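Local coordinates for iron-binding zinc finger CDGSH type domain-containing protein (Magnetospirillum magneticum, PDB 3TBN) that binds two [2Fe-2S] clusters in a single chain and belongs to the type 6 CDGSH iron-sulfur proteins, at residues V13-A18 with G70-K75; P21-A26 with A63-F68; T29-A34 with P55-P60. All coordinates share one frame; numbering follows the deposited sequence.

Contact 1: V13-A18 with G70-K75. With FES (Fe2/s2 (inorganic) cluster), chain C.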
loop_
_atom_site.group_PDB
_atom_site.type_symbol
_atom_site.label_atom_id
_atom_site.label_comp_id
_atom_site.label_asym_id
_atom_site.label_seq_id
_atom_site.Cartn_x
_atom_site.Cartn_y
_atom_site.Cartn_z
ATOM N N VAL A 13 -7.762 -3.338 3.803
ATOM C CA VAL A 13 -8.730 -3.413 2.726
ATOM C C VAL A 13 -8.052 -3.014 1.427
ATOM O O VAL A 13 -7.052 -2.294 1.412
ATOM C CB VAL A 13 -9.961 -2.519 2.971
ATOM C CG1 VAL A 13 -10.735 -3.004 4.185
ATOM C CG2 VAL A 13 -9.552 -1.065 3.125
ATOM N N ILE A 14 -8.595 -3.525 0.338
ATOM C CA ILE A 14 -8.189 -3.113 -0.990
ATOM C C ILE A 14 -8.544 -1.645 -1.187
ATOM O O ILE A 14 -9.664 -1.238 -0.895
ATOM C CB ILE A 14 -8.939 -3.953 -2.044
ATOM C CG1 ILE A 14 -8.537 -5.427 -1.946
ATOM C CG2 ILE A 14 -8.686 -3.420 -3.441
ATOM C CD1 ILE A 14 -9.456 -6.357 -2.717
ATOM N N ALA A 15 -7.595 -0.842 -1.664
ATOM C CA ALA A 15 -7.944 0.479 -2.173
ATOM C C ALA A 15 -8.409 0.323 -3.620
ATOM O O ALA A 15 -9.521 0.707 -3.967
ATOM C CB ALA A 15 -6.773 1.442 -2.063
ATOM N N GLN A 16 -7.564 -0.273 -4.452
ATOM C CA GLN A 16 -7.963 -0.713 -5.787
ATOM C C GLN A 16 -7.095 -1.909 -6.153
ATOM O O GLN A 16 -5.976 -2.031 -5.659
ATOM C CB GLN A 16 -7.796 0.412 -6.813
ATOM C CG GLN A 16 -6.374 0.924 -6.908
ATOM C CD GLN A 16 -6.183 2.019 -7.941
ATOM O OE1 GLN A 16 -7.087 2.809 -8.217
ATOM N NE2 GLN A 16 -4.986 2.078 -8.508
ATOM N N LYS A 17 -7.613 -2.802 -6.997
ATOM C CA LYS A 17 -6.844 -3.962 -7.438
ATOM C C LYS A 17 -5.981 -3.595 -8.636
ATOM O O LYS A 17 -6.116 -4.156 -9.726
ATOM C CB LYS A 17 -7.764 -5.140 -7.755
ATOM C CG LYS A 17 -8.457 -5.688 -6.521
ATOM C CD LYS A 17 -8.991 -7.085 -6.745
ATOM C CE LYS A 17 -10.102 -7.076 -7.768
ATOM N NZ LYS A 17 -10.675 -8.435 -7.968
ATOM N N ALA A 18 -5.092 -2.636 -8.406
ATOM C CA ALA A 18 -4.195 -2.121 -9.429
ATOM C C ALA A 18 -3.214 -1.185 -8.748
ATOM O O ALA A 18 -3.546 -0.552 -7.743
ATOM C CB ALA A 18 -4.975 -1.375 -10.496
ATOM N N GLY A 70 -1.769 -0.945 -4.619
ATOM C CA GLY A 70 -3.085 -0.443 -4.269
ATOM C C GLY A 70 -3.976 -1.465 -3.577
ATOM O O GLY A 70 -4.901 -1.089 -2.858
ATOM N N CYS A 71 -3.710 -2.750 -3.797
ATOM C CA CYS A 71 -4.557 -3.816 -3.261
ATOM C C CYS A 71 -4.202 -4.159 -1.817
ATOM O O CYS A 71 -5.001 -4.776 -1.110
ATOM C CB CYS A 71 -4.472 -5.077 -4.135
ATOM S SG CYS A 71 -2.922 -6.016 -4.013
ATOM N N LYS A 72 -2.998 -3.755 -1.413
ATOM C CA LYS A 72 -2.434 -3.943 -0.072
ATOM C C LYS A 72 -2.026 -5.387 0.236
ATOM O O LYS A 72 -1.667 -5.703 1.370
ATOM C CB LYS A 72 -3.360 -3.361 1.003
ATOM C CG LYS A 72 -3.837 -1.938 0.689
ATOM C CD LYS A 72 -2.700 -1.026 0.234
ATOM C CE LYS A 72 -3.189 0.391 -0.047
ATOM N NZ LYS A 72 -2.098 1.261 -0.575
ATOM N N ALA A 73 -2.025 -6.239 -0.787
ATOM C CA ALA A 73 -1.676 -7.646 -0.616
ATOM C C ALA A 73 -0.326 -8.035 -1.236
ATOM O O ALA A 73 0.039 -9.205 -1.216
ATOM C CB ALA A 73 -2.785 -8.528 -1.174
ATOM N N SER A 74 0.423 -7.079 -1.776
ATOM C CA SER A 74 1.733 -7.397 -2.327
ATOM C C SER A 74 2.578 -8.166 -1.321
ATOM O O SER A 74 2.570 -7.864 -0.127
ATOM C CB SER A 74 2.472 -6.127 -2.716
ATOM O OG SER A 74 3.780 -6.456 -3.143
ATOM N N LYS A 75 3.327 -9.148 -1.811
ATOM C CA LYS A 75 4.278 -9.865 -0.973
ATOM C C LYS A 75 5.614 -9.127 -0.878
ATOM O O LYS A 75 6.515 -9.558 -0.160
ATOM C CB LYS A 75 4.495 -11.287 -1.498
ATOM C CG LYS A 75 3.391 -12.270 -1.120
ATOM C CD LYS A 75 2.153 -12.102 -1.981
ATOM C CE LYS A 75 1.315 -13.378 -2.011
ATOM N NZ LYS A 75 0.552 -13.610 -0.754
HETATM FE FE1 FES C . -0.343 -4.987 -7.542
HETATM FE FE2 FES C . -1.094 -4.814 -4.933
HETATM S S1 FES C . -1.673 -3.458 -6.602
HETATM S S2 FES C . 0.282 -6.294 -5.853
#

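Contact 2: P21-A26 with A63-F68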
loop_
_atom_site.group_PDB
_atom_site.type_symbol
_atom_site.label_atom_id
_atom_site.label_comp_id
_atom_site.label_asym_id
_atom_site.label_seq_id
_atom_site.Cartn_x
_atom_site.Cartn_y
_atom_site.Cartn_z
ATOM N N PRO A 21 0.804 4.346 -9.877
ATOM C CA PRO A 21 2.096 4.838 -10.358
ATOM C C PRO A 21 2.342 6.239 -9.836
ATOM O O PRO A 21 1.449 7.087 -9.895
ATOM C CB PRO A 21 1.928 4.857 -11.883
ATOM C CG PRO A 21 0.656 4.115 -12.167
ATOM C CD PRO A 21 -0.192 4.262 -10.953
ATOM N N VAL A 22 3.540 6.483 -9.331
ATOM C CA VAL A 22 3.897 7.804 -8.839
ATOM C C VAL A 22 5.332 8.092 -9.232
ATOM O O VAL A 22 6.211 7.261 -9.028
ATOM C CB VAL A 22 3.779 7.904 -7.306
ATOM C CG1 VAL A 22 4.124 9.316 -6.850
ATOM C CG2 VAL A 22 2.384 7.510 -6.838
ATOM N N THR A 23 5.568 9.262 -9.807
ATOM C CA THR A 23 6.924 9.710 -10.075
ATOM C C THR A 23 7.536 10.112 -8.745
ATOM O O THR A 23 6.983 10.955 -8.042
ATOM C CB THR A 23 6.931 10.892 -11.052
ATOM O OG1 THR A 23 6.294 10.494 -12.272
ATOM C CG2 THR A 23 8.357 11.337 -11.339
ATOM N N VAL A 24 8.653 9.485 -8.389
ATOM C CA VAL A 24 9.306 9.731 -7.111
ATOM C C VAL A 24 10.652 10.427 -7.283
ATOM O O VAL A 24 11.296 10.334 -8.334
ATOM C CB VAL A 24 9.489 8.421 -6.300
ATOM C CG1 VAL A 24 8.134 7.855 -5.893
ATOM C CG2 VAL A 24 10.304 7.392 -7.083
ATOM N N GLU A 25 11.051 11.133 -6.230
ATOM C CA GLU A 25 12.296 11.879 -6.185
ATOM C C GLU A 25 13.345 11.108 -5.400
ATOM O O GLU A 25 13.068 10.577 -4.324
ATOM C CB GLU A 25 12.070 13.233 -5.516
ATOM C CG GLU A 25 11.020 14.106 -6.182
ATOM C CD GLU A 25 10.792 15.395 -5.419
ATOM O OE1 GLU A 25 9.793 15.483 -4.679
ATOM O OE2 GLU A 25 11.624 16.316 -5.545
ATOM N N ALA A 26 14.557 11.058 -5.934
ATOM C CA ALA A 26 15.652 10.376 -5.261
ATOM C C ALA A 26 15.871 10.930 -3.857
ATOM O O ALA A 26 15.932 12.143 -3.651
ATOM C CB ALA A 26 16.925 10.500 -6.079
ATOM N N ALA A 63 15.497 8.818 -9.114
ATOM C CA ALA A 63 14.224 9.289 -9.635
ATOM C C ALA A 63 13.670 8.279 -10.624
ATOM O O ALA A 63 14.423 7.612 -11.332
ATOM C CB ALA A 63 14.398 10.638 -10.304
ATOM N N GLY A 64 12.350 8.175 -10.678
ATOM C CA GLY A 64 11.701 7.251 -11.586
ATOM C C GLY A 64 10.243 7.094 -11.223
ATOM O O GLY A 64 9.721 7.837 -10.402
ATOM N N THR A 65 9.581 6.133 -11.853
ATOM C CA THR A 65 8.207 5.811 -11.508
ATOM C C THR A 65 8.182 4.606 -10.580
ATOM O O THR A 65 8.747 3.563 -10.897
ATOM C CB THR A 65 7.368 5.491 -12.757
ATOM O OG1 THR A 65 7.390 6.610 -13.651
ATOM C CG2 THR A 65 5.930 5.182 -12.371
ATOM N N ALA A 66 7.540 4.769 -9.428
ATOM C CA ALA A 66 7.275 3.661 -8.522
ATOM C C ALA A 66 5.811 3.264 -8.651
ATOM O O ALA A 66 4.925 4.107 -8.580
ATOM C CB ALA A 66 7.586 4.061 -7.093
ATOM N N TYR A 67 5.567 1.977 -8.855
ATOM C CA TYR A 67 4.223 1.432 -8.904
ATOM C C TYR A 67 3.877 0.906 -7.520
ATOM O O TYR A 67 4.181 -0.235 -7.173
ATOM C CB TYR A 67 4.129 0.340 -9.969
ATOM C CG TYR A 67 4.264 0.897 -11.364
ATOM C CD1 TYR A 67 5.507 1.223 -11.886
ATOM C CD2 TYR A 67 3.145 1.125 -12.148
ATOM C CE1 TYR A 67 5.634 1.746 -13.164
ATOM C CE2 TYR A 67 3.258 1.649 -13.427
ATOM C CZ TYR A 67 4.506 1.958 -13.926
ATOM O OH TYR A 67 4.622 2.477 -15.196
ATOM N N PHE A 68 3.278 1.769 -6.711
ATOM C CA PHE A 68 2.913 1.410 -5.354
ATOM C C PHE A 68 1.700 0.483 -5.354
ATOM O O PHE A 68 0.794 0.617 -6.172
ATOM C CB PHE A 68 2.614 2.667 -4.541
ATOM C CG PHE A 68 3.828 3.472 -4.199
ATOM C CD1 PHE A 68 4.688 3.063 -3.194
ATOM C CD2 PHE A 68 4.103 4.649 -4.868
ATOM C CE1 PHE A 68 5.803 3.815 -2.866
ATOM C CE2 PHE A 68 5.213 5.401 -4.542
ATOM C CZ PHE A 68 6.062 4.983 -3.544
HETATM O O HOH W 1 8.024 9.002 -13.878
#

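Contact 3: T29-A34 with P55-P60. With FES (Fe2/s2 (inorganic) cluster), chain B.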
loop_
_atom_site.group_PDB
_atom_site.type_symbol
_atom_site.label_atom_id
_atom_site.label_comp_id
_atom_site.label_asym_id
_atom_site.label_seq_id
_atom_site.Cartn_x
_atom_site.Cartn_y
_atom_site.Cartn_z
ATOM N N THR A 29 11.659 10.350 1.312
ATOM C CA THR A 29 10.949 9.237 1.920
ATOM C C THR A 29 9.441 9.385 1.734
ATOM O O THR A 29 8.853 10.409 2.084
ATOM C CB THR A 29 11.279 9.122 3.413
ATOM O OG1 THR A 29 12.698 8.986 3.582
ATOM C CG2 THR A 29 10.579 7.923 4.026
ATOM N N TYR A 30 8.848 8.338 1.166
ATOM C CA TYR A 30 7.412 8.218 0.952
ATOM C C TYR A 30 6.856 7.235 1.969
ATOM O O TYR A 30 7.513 6.267 2.335
ATOM C CB TYR A 30 7.131 7.728 -0.481
ATOM C CG TYR A 30 7.635 8.708 -1.509
ATOM C CD1 TYR A 30 6.790 9.659 -2.062
ATOM C CD2 TYR A 30 8.976 8.732 -1.875
ATOM C CE1 TYR A 30 7.258 10.594 -2.966
ATOM C CE2 TYR A 30 9.451 9.661 -2.780
ATOM C CZ TYR A 30 8.590 10.591 -3.318
ATOM O OH TYR A 30 9.074 11.517 -4.208
ATOM N N HIS A 31 5.638 7.479 2.420
ATOM C CA HIS A 31 5.025 6.635 3.431
ATOM C C HIS A 31 3.809 5.967 2.825
ATOM O O HIS A 31 2.766 6.585 2.635
ATOM C CB HIS A 31 4.696 7.471 4.663
ATOM C CG HIS A 31 5.896 8.169 5.217
ATOM N ND1 HIS A 31 6.749 7.572 6.118
ATOM C CD2 HIS A 31 6.427 9.385 4.946
ATOM C CE1 HIS A 31 7.735 8.402 6.406
ATOM N NE2 HIS A 31 7.562 9.509 5.708
ATOM N N TRP A 32 3.986 4.705 2.457
ATOM C CA TRP A 32 2.961 3.931 1.775
ATOM C C TRP A 32 1.876 3.485 2.735
ATOM O O TRP A 32 2.169 2.965 3.815
ATOM C CB TRP A 32 3.617 2.706 1.153
ATOM C CG TRP A 32 2.680 1.750 0.487
ATOM C CD1 TRP A 32 1.995 1.950 -0.671
ATOM C CD2 TRP A 32 2.352 0.425 0.924
ATOM N NE1 TRP A 32 1.259 0.835 -0.987
ATOM C CE2 TRP A 32 1.459 -0.118 -0.021
ATOM C CE3 TRP A 32 2.726 -0.353 2.024
ATOM C CZ2 TRP A 32 0.941 -1.409 0.095
ATOM C CZ3 TRP A 32 2.203 -1.632 2.141
ATOM C CH2 TRP A 32 1.324 -2.147 1.181
ATOM N N CYS A 33 0.626 3.688 2.335
ATOM C CA CYS A 33 -0.515 3.179 3.080
ATOM C C CYS A 33 -0.610 1.663 2.942
ATOM O O CYS A 33 -0.846 1.135 1.859
ATOM C CB CYS A 33 -1.804 3.826 2.578
ATOM S SG CYS A 33 -3.293 3.151 3.372
ATOM N N ALA A 34 -0.415 0.968 4.059
ATOM C CA ALA A 34 -0.528 -0.481 4.104
ATOM C C ALA A 34 -1.946 -0.947 4.424
ATOM O O ALA A 34 -2.264 -2.121 4.244
ATOM C CB ALA A 34 0.434 -1.046 5.136
ATOM N N PRO A 55 2.085 2.393 8.259
ATOM C CA PRO A 55 2.650 2.658 6.935
ATOM C C PRO A 55 4.046 2.072 6.764
ATOM O O PRO A 55 4.708 1.715 7.746
ATOM C CB PRO A 55 2.692 4.186 6.879
ATOM C CG PRO A 55 2.792 4.611 8.306
ATOM C CD PRO A 55 1.949 3.623 9.056
ATOM N N VAL A 56 4.479 1.983 5.510
ATOM C CA VAL A 56 5.810 1.503 5.183
ATOM C C VAL A 56 6.599 2.619 4.509
ATOM O O VAL A 56 6.175 3.175 3.502
ATOM C CB VAL A 56 5.749 0.286 4.247
ATOM C CG1 VAL A 56 7.152 -0.163 3.855
ATOM C CG2 VAL A 56 4.984 -0.852 4.901
ATOM N N ALA A 57 7.749 2.952 5.083
ATOM C CA ALA A 57 8.614 3.984 4.532
ATOM C C ALA A 57 9.372 3.449 3.325
ATOM O O ALA A 57 9.869 2.320 3.339
ATOM C CB ALA A 57 9.584 4.474 5.595
ATOM N N TYR A 58 9.476 4.275 2.291
ATOM C CA TYR A 58 10.128 3.900 1.047
ATOM C C TYR A 58 10.942 5.088 0.565
ATOM O O TYR A 58 10.395 6.154 0.319
ATOM C CB TYR A 58 9.081 3.526 -0.003
ATOM C CG TYR A 58 9.648 3.256 -1.378
ATOM C CD1 TYR A 58 10.277 2.055 -1.668
ATOM C CD2 TYR A 58 9.541 4.200 -2.390
ATOM C CE1 TYR A 58 10.795 1.808 -2.925
ATOM C CE2 TYR A 58 10.052 3.962 -3.645
ATOM C CZ TYR A 58 10.677 2.766 -3.909
ATOM O OH TYR A 58 11.186 2.527 -5.164
ATOM N N THR A 59 12.251 4.900 0.436
ATOM C CA THR A 59 13.137 5.965 -0.006
ATOM C C THR A 59 13.884 5.488 -1.243
ATOM O O THR A 59 14.809 4.687 -1.138
ATOM C CB THR A 59 14.159 6.333 1.081
ATOM O OG1 THR A 59 13.478 6.600 2.313
ATOM C CG2 THR A 59 14.967 7.555 0.663
ATOM N N PRO A 60 13.477 5.961 -2.427
ATOM C CA PRO A 60 14.131 5.478 -3.646
ATOM C C PRO A 60 15.535 6.036 -3.804
ATOM O O PRO A 60 15.800 7.175 -3.427
ATOM C CB PRO A 60 13.213 5.984 -4.761
ATOM C CG PRO A 60 12.549 7.186 -4.185
ATOM C CD PRO A 60 12.397 6.922 -2.716
HETATM FE FE1 FES B . -1.629 5.055 7.337
HETATM FE FE2 FES B . -3.101 3.477 5.707
HETATM S S1 FES B . -3.539 5.563 6.315
HETATM S S2 FES B . -1.147 2.973 6.655
#

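Contact 1: V13-A18 with G70-K75
Two backbone hydrogen bonds join V13-A18 to the cluster-binding loop G70-K75, and both end on G70 O. A15 N approaches G70 O nearly along the C=O axis at 3.0 Å, whereas Q16 N reaches G70 O at 3.2 Å from above the carbonyl plane. Within the first segment, Q16 NE2 folds back onto A18 O at 3.1 Å, and K17 centres an inverse gamma turn closed by a weak A18 N to Q16 O bond. Weaker CA-H...O contacts run from I14 CA to C71 O and from G70 CA to A18 O, the latter at 3.5 Å. The fit at G70 is close: a beta carbon there would lie 2.3 Å from A18 O, a clash. K72 CG packs on V13 O at 3.3 Å, its chain bent at chi2 (-46°), and its NZ hydrogen-bonds C33 O, Q41 OE1 and C69 O. The metal bond belongs to C71, whose SG lies between backbone N and carbonyl carbon (chi1 73°) and binds FE2 of the cluster at 2.4 Å; C69 is a further cysteine ligand. C71 SG also accepts a hydrogen bond from A73 N at 3.4 Å. With an N-H directed at the ligand sulfur, negative charge on the thiolate would probably be eased, while the N-terminal segment fixes the carbonyl of G70 right beside this ligand in the second CDGSH site.

Contact 2: P21-A26 with A63-F68
Strands 21-24 and 64-68 run antiparallel at 143°, with V22-A66 and V24-G64 as hydrogen-bonded pairs and P21-Y67 and T23-T65 as non-hydrogen-bonded ones. The straightest bond is V24 N to G64 O, 2.8 Å and nearly along the C=O axis; the return bond from G64 N is weak. V22, V24 and A66 occupy one face, where the F68 ring offers its edge to the valines: V22 CB lies in the ring plane, and V22 CG2 is 3.9 Å from F68 CD2. V24, with CG1 anti to its carbonyl carbon (chi1 -66°), meets F68 tip to tip, CG1 to CE2 at 4.0 Å, and also touches A66 CB; its CG2 packs 3.4 Å from G64 O. An alanine here, lacking both methyls that meet A66, F68 and G64 O, would probably leave this apolar cluster more loosely packed. F43 stacks edge-to-face with F68. On the other face P21 CG crosses Y67 obliquely, 3.8 Å from CE2, and a water whose oxygen lies 2.8 Å from T23 OG1 also hydrogen-bonds T65 OG1. The antiparallel pair is thus two-sided: one face wholly apolar, the other mixed, with P21 and Y67 beside the water-bridged threonine hydroxyls.

Contact 3: T29-A34 with P55-P60
Y58 O is the best-held polar atom: one hydrogen bond from Y30 N, 2.8 Å long and almost straight at 177°, and one weak CA-H...O contact from T29 CA grip it. The oxygen also lies in the plane of the Y30 ring, at its edge. The bond is returned by Y58 N to Y30 O, and a second reciprocal pair ties W32 to V56: W32 N to V56 O at 2.9 Å, and V56 N onto a lone pair of W32 O. Beyond the regular strands the pairing continues through side chains, T29 OG1 and T59 OG1 lying 2.8 Å apart in a hydrogen bond that either could donate. W32 carries the apolar part. Its CG is anti to the backbone N (chi1 176°), so the indole runs alongside V56, with V56 CG2 in the ring plane 3.7 Å from W32 CE3; A34 CA sits over one face, offset toward the rim. W32 NE1 is bonded to C69 O, so the indole reaches the other cluster's loop. Y30 crosses P60 at about a right angle, CD2 to CD at 4.0 Å, and P60 N lies above a face of the Y58 ring. Just past the strand, C33 points SG anti to its backbone N and binds FE2 at 2.4 Å alongside C35, while P55 CB lies 4.0 Å from S2: the ends of both strands contribute to this pocket, which C35, C44, H48 and other loop residues complete. Strands 30-32 and 56-58 form their own antiparallel sheet, the two strand directions 145° apart, lying against strand 20-24, whose V24 touches Y30 and P60; Y30 OH bonds E25 N, and Y58 meets F68 of strand 64-68.

Overall arrangement
From the N terminus the chain passes through V13-A18, strand 20-24 and strand 30-32, traverses the loops around the first cluster, and returns by strands 56-58 and 64-68 to the loop at G70-K75. Each return segment meets its counterpart in reverse order, so the contacts are nested and none cross: contact 3 closes the innermost loop, contact 2 encloses it, and contact 1 closes the widest. Contacts 2 and 3 are each a two-stranded sheet, and the two sheets meet at their ends, near residues 24-30 and 60. Contact 1 reaches the loop end of contact 3 through K72, linking the surroundings of the two clusters.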